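Local coordinates for protein beta-Ala-His dipeptidase (Homo sapiens, PDB 3DLJ) that hydrolyses carnosine, anserine and other Xaa-His dipeptides as a secreted, zinc-dependent homodimeric metallopeptidase of the M20 family, at residues A[140-145]-A[451-456]; A[122-127]-A[457-462]. All coordinates share one frame; numbering follows the deposited sequence.

Contact 1 of 2, residues A[140-145]-A[451-456]; sequences GATDNK and VDDGEH. With ZN (zinc ion), chain C; ZN (zinc ion), chain D.
Asp143 and His456 meet through a shared metal, not through a hydrogen bond. The zinc ion of chain C lies 2.2 Å from Asp143 OD2 and 2.0 Å from His456 NE2. Carboxylate and imidazole planes are nearly coplanar, 5° apart, with Asp143 CG lying in plane at the ring edge. Asp143 OD1 binds the second zinc ion, that of chain D, at 2.0 Å, which makes this one carboxylate the bridge between both metals. Glu178 joins the first ion, while His110 and Asp206 join the second.

One shell further out, a chi1 of -171° sets CG of Asp143 anti to the backbone N, and Asp143 CB packs 3.8 Å from Glu455 CB. That same Glu455 CB is also touched by Thr142 CG2. Thr142 uses its other branch to tie the two segments together: OG1 donates to Asp453 OD2 at 2.7 Å, reaching the anti side of the carboxylate 21° out of its plane. The peptide bond between Asp143 and Asn144 is cis. A metal-bridging aspartate followed by a cis peptide is a hallmark of the dinuclear zinc centre of M20 metallopeptidases.

Contact 2 of 2, residues A[122-127]-A[457-462]; sequences WLTDPY and SQNEKI
Trp122 lays its indole against the backbone of Gln458 and Asn459, a CH-pi contact from Gln458 CA with Asn459 N lying over the same face, and so joins two loops of the zinc-peptidase fold: the one before strand 130-132 and the one running into strand 461-463. Gln458 CA sits 3.8 Å from the centroid of the five-membered ring. Asn459 N lies 3.2 Å above the plane and over the centre of the indole. Pro126 CB lies over the centre of the opposite face, 3.6 Å above the plane, so the ring is sandwiched between its own loop and the facing one.

Glu460 reaches the benzo end of the indole: its N comes within 3.6 Å of Trp122 CH2, and its CB packs there too. Its carboxylate pairs instead with Arg139, which also touches Trp122 and binds Ser457 O.

Asn459 supplies the polar half of the contact. Its CG stands anti to the carbonyl carbon (chi1 -54°), and the Asn459 and Leu123 side chains cross at about a right angle. OD1 accepts Leu123 N at 2.8 Å through a nearly straight bond, 166° at the hydrogen; the donor lies in the carbonyl plane, on a lone pair. ND2 turns to Gly121 O, so both ends of the amide are tied to the chain around Trp122.

An alanine in place of Trp122 would probably open a gap between Pro126 and the Gln458-Asn459 backbone, leaving that peptide without its aromatic support.

Within the loop 122-127, Asp125 OD1 accepts Tyr127 N in an Asx turn. A single water links Thr124 OG1 to Asn459 OD1, donating to the latter, which thereby takes a second hydrogen bond besides Leu123 N.

The two contacts show how a metal site can be braced by the chain running on from it: His456 ends a segment of contact 1 and Ser457 begins one of contact 2. Their centres lie about 9 Å apart, and about 9 and 17 Å from the chain centre, contact 2 the farther. Lys461 NZ forms a salt bridge with Asp453 OD1 at 2.8 Å, fixing the carboxylate whose other oxygen serves contact 1. Glu460, whose side chain lies about 7 Å from a zinc ion, probably accepts Asp143 N on OE2 at 2.9 Å, and so reaches the bridging ligand's backbone as a second-shell residue. Along the chain, contact 1 is nested inside the loop closed by contact 2.

Contact 1 of 2, residues A[140-145]-A[451-456]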
loop_
_atom_site.group_PDB
_atom_site.type_symbol
_atom_site.label_atom_id
_atom_site.label_comp_id
_atom_site.label_asym_id
_atom_site.label_seq_id
_atom_site.Cartn_x
_atom_site.Cartn_y
_atom_site.Cartn_z
ATOM N N GLY A 140 -4.755 -5.356 -9.061
ATOM C CA GLY A 140 -3.416 -4.836 -9.377
ATOM C C GLY A 140 -3.396 -3.645 -10.325
ATOM O O GLY A 140 -2.317 -3.170 -10.682
ATOM N N ALA A 141 -4.566 -3.175 -10.760
ATOM C CA ALA A 141 -4.639 -2.038 -11.708
ATOM C C ALA A 141 -3.982 -0.789 -11.149
ATOM O O ALA A 141 -3.198 -0.142 -11.839
ATOM C CB ALA A 141 -6.095 -1.735 -12.122
ATOM N N THR A 142 -4.321 -0.445 -9.905
ATOM C CA THR A 142 -3.677 0.664 -9.181
ATOM C C THR A 142 -2.542 0.144 -8.242
ATOM O O THR A 142 -1.524 0.805 -8.070
ATOM C CB THR A 142 -4.713 1.513 -8.383
ATOM O OG1 THR A 142 -4.308 2.890 -8.380
ATOM C CG2 THR A 142 -4.837 1.046 -6.940
ATOM N N ASP A 143 -2.722 -1.042 -7.673
ATOM C CA ASP A 143 -1.814 -1.595 -6.635
ATOM C C ASP A 143 -1.199 -2.977 -7.025
ATOM O O ASP A 143 -1.738 -4.013 -6.644
ATOM C CB ASP A 143 -2.616 -1.712 -5.328
ATOM C CG ASP A 143 -1.764 -2.063 -4.113
ATOM O OD1 ASP A 143 -0.511 -2.016 -4.178
ATOM O OD2 ASP A 143 -2.378 -2.386 -3.062
ATOM N N ASN A 144 -0.079 -3.027 -7.752
ATOM C CA ASN A 144 0.719 -1.875 -8.185
ATOM C C ASN A 144 1.190 -1.952 -9.655
ATOM O O ASN A 144 2.216 -1.382 -10.001
ATOM C CB ASN A 144 1.933 -1.760 -7.257
ATOM C CG ASN A 144 2.627 -0.420 -7.344
ATOM O OD1 ASN A 144 3.862 -0.354 -7.340
ATOM N ND2 ASN A 144 1.848 0.659 -7.413
ATOM N N LYS A 145 0.446 -2.641 -10.526
ATOM C CA LYS A 145 0.900 -2.898 -11.915
ATOM C C LYS A 145 0.730 -1.659 -12.801
ATOM O O LYS A 145 1.610 -1.346 -13.612
ATOM C CB LYS A 145 0.188 -4.129 -12.506
ATOM C CG LYS A 145 0.659 -5.458 -11.868
ATOM C CD LYS A 145 -0.300 -6.630 -12.084
ATOM C CE LYS A 145 0.329 -7.919 -11.581
ATOM N NZ LYS A 145 -0.572 -9.113 -11.734
ATOM N N VAL A 451 -8.617 8.612 -5.430
ATOM C CA VAL A 451 -9.111 8.351 -4.074
ATOM C C VAL A 451 -10.041 7.143 -4.033
ATOM O O VAL A 451 -10.083 6.411 -3.035
ATOM C CB VAL A 451 -9.815 9.655 -3.519
ATOM C CG1 VAL A 451 -11.122 9.966 -4.266
ATOM C CG2 VAL A 451 -10.026 9.579 -2.013
ATOM N N ASP A 452 -10.763 6.908 -5.135
ATOM C CA ASP A 452 -11.752 5.837 -5.179
ATOM C C ASP A 452 -11.322 4.565 -5.951
ATOM O O ASP A 452 -12.161 3.776 -6.395
ATOM C CB ASP A 452 -13.074 6.380 -5.703
ATOM C CG ASP A 452 -13.000 6.829 -7.172
ATOM O OD1 ASP A 452 -11.896 7.008 -7.717
ATOM O OD2 ASP A 452 -14.074 6.995 -7.778
ATOM N N ASP A 453 -10.014 4.358 -6.072
ATOM C CA ASP A 453 -9.468 3.231 -6.842
ATOM C C ASP A 453 -9.769 1.879 -6.228
ATOM O O ASP A 453 -9.809 0.894 -6.937
ATOM C CB ASP A 453 -7.968 3.403 -7.072
ATOM C CG ASP A 453 -7.643 4.319 -8.275
ATOM O OD1 ASP A 453 -8.546 4.884 -8.896
ATOM O OD2 ASP A 453 -6.464 4.483 -8.617
ATOM N N GLY A 454 -9.991 1.832 -4.910
ATOM C CA GLY A 454 -10.397 0.604 -4.226
ATOM C C GLY A 454 -9.322 -0.457 -4.122
ATOM O O GLY A 454 -9.602 -1.646 -4.263
ATOM N N GLU A 455 -8.086 -0.052 -3.854
ATOM C CA GLU A 455 -7.015 -1.028 -3.613
ATOM C C GLU A 455 -7.332 -1.964 -2.417
ATOM O O GLU A 455 -7.905 -1.522 -1.398
ATOM C CB GLU A 455 -5.645 -0.332 -3.474
ATOM C CG GLU A 455 -5.328 0.380 -2.139
ATOM C CD GLU A 455 -6.240 1.572 -1.812
ATOM O OE1 GLU A 455 -7.083 1.981 -2.654
ATOM O OE2 GLU A 455 -6.108 2.119 -0.699
ATOM N N HIS A 456 -6.969 -3.250 -2.568
ATOM C CA HIS A 456 -7.221 -4.310 -1.556
ATOM C C HIS A 456 -8.713 -4.591 -1.357
ATOM O O HIS A 456 -9.111 -5.077 -0.286
ATOM C CB HIS A 456 -6.633 -3.930 -0.193
ATOM C CG HIS A 456 -5.146 -3.784 -0.175
ATOM N ND1 HIS A 456 -4.396 -3.982 0.970
ATOM C CD2 HIS A 456 -4.267 -3.455 -1.151
ATOM C CE1 HIS A 456 -3.116 -3.799 0.690
ATOM N NE2 HIS A 456 -3.010 -3.475 -0.591
HETATM ZN ZN ZN C . -1.220 -3.391 -1.537
HETATM ZN ZN ZN D . 1.237 -1.739 -3.348
#

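Contact 2 of 2, residues A[122-127]-A[457-462]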
loop_
_atom_site.group_PDB
_atom_site.type_symbol
_atom_site.label_atom_id
_atom_site.label_comp_id
_atom_site.label_asym_id
_atom_site.label_seq_id
_atom_site.Cartn_x
_atom_site.Cartn_y
_atom_site.Cartn_z
ATOM N N TRP A 122 -17.087 -8.989 -6.817
ATOM C CA TRP A 122 -16.607 -8.364 -8.057
ATOM C C TRP A 122 -17.692 -8.401 -9.127
ATOM O O TRP A 122 -18.337 -9.430 -9.312
ATOM C CB TRP A 122 -15.387 -9.118 -8.573
ATOM C CG TRP A 122 -14.103 -8.837 -7.842
ATOM C CD1 TRP A 122 -13.695 -9.365 -6.641
ATOM C CD2 TRP A 122 -13.048 -7.973 -8.280
ATOM N NE1 TRP A 122 -12.450 -8.873 -6.310
ATOM C CE2 TRP A 122 -12.036 -8.014 -7.296
ATOM C CE3 TRP A 122 -12.861 -7.164 -9.411
ATOM C CZ2 TRP A 122 -10.846 -7.280 -7.414
ATOM C CZ3 TRP A 122 -11.694 -6.432 -9.518
ATOM C CH2 TRP A 122 -10.690 -6.511 -8.534
ATOM N N LEU A 123 -17.894 -7.277 -9.814
ATOM C CA LEU A 123 -18.833 -7.190 -10.934
ATOM C C LEU A 123 -18.163 -7.575 -12.243
ATOM O O LEU A 123 -18.814 -7.683 -13.281
ATOM C CB LEU A 123 -19.415 -5.766 -11.070
ATOM C CG LEU A 123 -19.981 -5.057 -9.829
ATOM C CD1 LEU A 123 -20.625 -3.755 -10.265
ATOM C CD2 LEU A 123 -20.986 -5.912 -9.060
ATOM N N THR A 124 -16.851 -7.754 -12.193
ATOM C CA THR A 124 -16.063 -8.185 -13.338
ATOM C C THR A 124 -15.158 -9.310 -12.874
ATOM O O THR A 124 -15.003 -9.550 -11.672
ATOM C CB THR A 124 -15.188 -7.033 -13.905
ATOM O OG1 THR A 124 -14.273 -6.575 -12.900
ATOM C CG2 THR A 124 -16.044 -5.863 -14.404
ATOM N N ASP A 125 -14.567 -10.016 -13.826
ATOM C CA ASP A 125 -13.537 -10.994 -13.508
ATOM C C ASP A 125 -12.277 -10.216 -13.057
ATOM O O ASP A 125 -11.697 -9.466 -13.852
ATOM C CB ASP A 125 -13.276 -11.874 -14.739
ATOM C CG ASP A 125 -12.218 -12.926 -14.495
ATOM O OD1 ASP A 125 -11.401 -12.755 -13.585
ATOM O OD2 ASP A 125 -12.173 -13.927 -15.235
ATOM N N PRO A 126 -11.861 -10.377 -11.776
ATOM C CA PRO A 126 -10.751 -9.586 -11.198
ATOM C C PRO A 126 -9.460 -9.576 -12.021
ATOM O O PRO A 126 -8.709 -8.616 -11.964
ATOM C CB PRO A 126 -10.494 -10.264 -9.838
ATOM C CG PRO A 126 -11.270 -11.517 -9.845
ATOM C CD PRO A 126 -12.409 -11.327 -10.794
ATOM N N TYR A 127 -9.230 -10.644 -12.782
ATOM C CA TYR A 127 -8.009 -10.823 -13.556
ATOM C C TYR A 127 -8.190 -10.582 -15.056
ATOM O O TYR A 127 -7.296 -10.875 -15.862
ATOM C CB TYR A 127 -7.388 -12.193 -13.261
ATOM C CG TYR A 127 -6.872 -12.293 -11.839
ATOM C CD1 TYR A 127 -7.525 -13.100 -10.874
ATOM C CD2 TYR A 127 -5.767 -11.550 -11.435
ATOM C CE1 TYR A 127 -7.059 -13.168 -9.549
ATOM C CE2 TYR A 127 -5.292 -11.617 -10.118
ATOM C CZ TYR A 127 -5.937 -12.410 -9.185
ATOM O OH TYR A 127 -5.436 -12.444 -7.909
ATOM N N SER A 457 -9.537 -4.249 -2.347
ATOM C CA SER A 457 -10.986 -4.429 -2.277
ATOM C C SER A 457 -11.489 -5.048 -3.555
ATOM O O SER A 457 -10.725 -5.214 -4.500
ATOM C CB SER A 457 -11.696 -3.082 -2.120
ATOM O OG SER A 457 -11.222 -2.444 -0.958
ATOM N N GLN A 458 -12.781 -5.362 -3.566
ATOM C CA GLN A 458 -13.503 -5.785 -4.756
ATOM C C GLN A 458 -13.607 -4.589 -5.676
ATOM O O GLN A 458 -13.765 -3.461 -5.206
ATOM C CB GLN A 458 -14.928 -6.246 -4.416
ATOM C CG GLN A 458 -15.051 -7.089 -3.169
ATOM C CD GLN A 458 -15.417 -6.267 -1.952
ATOM O OE1 GLN A 458 -14.886 -5.184 -1.733
ATOM N NE2 GLN A 458 -16.347 -6.784 -1.152
ATOM N N ASN A 459 -13.529 -4.848 -6.977
ATOM C CA ASN A 459 -13.711 -3.824 -8.016
ATOM C C ASN A 459 -12.668 -2.702 -7.960
ATOM O O ASN A 459 -12.990 -1.522 -8.136
ATOM C CB ASN A 459 -15.165 -3.319 -8.005
ATOM C CG ASN A 459 -16.173 -4.468 -8.116
ATOM O OD1 ASN A 459 -16.123 -5.240 -9.067
ATOM N ND2 ASN A 459 -17.051 -4.605 -7.132
ATOM N N GLU A 460 -11.422 -3.094 -7.685
ATOM C CA GLU A 460 -10.239 -2.256 -7.886
ATOM C C GLU A 460 -10.137 -1.797 -9.344
ATOM O O GLU A 460 -10.409 -2.559 -10.247
ATOM C CB GLU A 460 -8.960 -3.043 -7.542
ATOM C CG GLU A 460 -7.713 -2.187 -7.659
ATOM C CD GLU A 460 -6.430 -2.921 -7.426
ATOM O OE1 GLU A 460 -6.432 -4.071 -6.886
ATOM O OE2 GLU A 460 -5.383 -2.311 -7.751
ATOM N N LYS A 461 -9.714 -0.559 -9.551
ATOM C CA LYS A 461 -9.492 -0.002 -10.890
ATOM C C LYS A 461 -8.339 0.995 -10.809
ATOM O O LYS A 461 -7.950 1.428 -9.717
ATOM C CB LYS A 461 -10.748 0.745 -11.388
ATOM C CG LYS A 461 -11.173 1.822 -10.389
ATOM C CD LYS A 461 -11.828 2.992 -11.003
ATOM C CE LYS A 461 -12.190 4.056 -9.969
ATOM N NZ LYS A 461 -11.158 5.124 -9.897
ATOM N N ILE A 462 -7.814 1.359 -11.977
ATOM C CA ILE A 462 -7.131 2.611 -12.155
ATOM C C ILE A 462 -7.862 3.321 -13.291
ATOM O O ILE A 462 -8.298 2.660 -14.252
ATOM C CB ILE A 462 -5.601 2.451 -12.428
ATOM C CG1 ILE A 462 -4.892 3.815 -12.266
ATOM C CG2 ILE A 462 -5.319 1.770 -13.809
ATOM C CD1 ILE A 462 -3.402 3.761 -12.350
HETATM O O HOH W 1 -15.325 -4.743 -11.349
#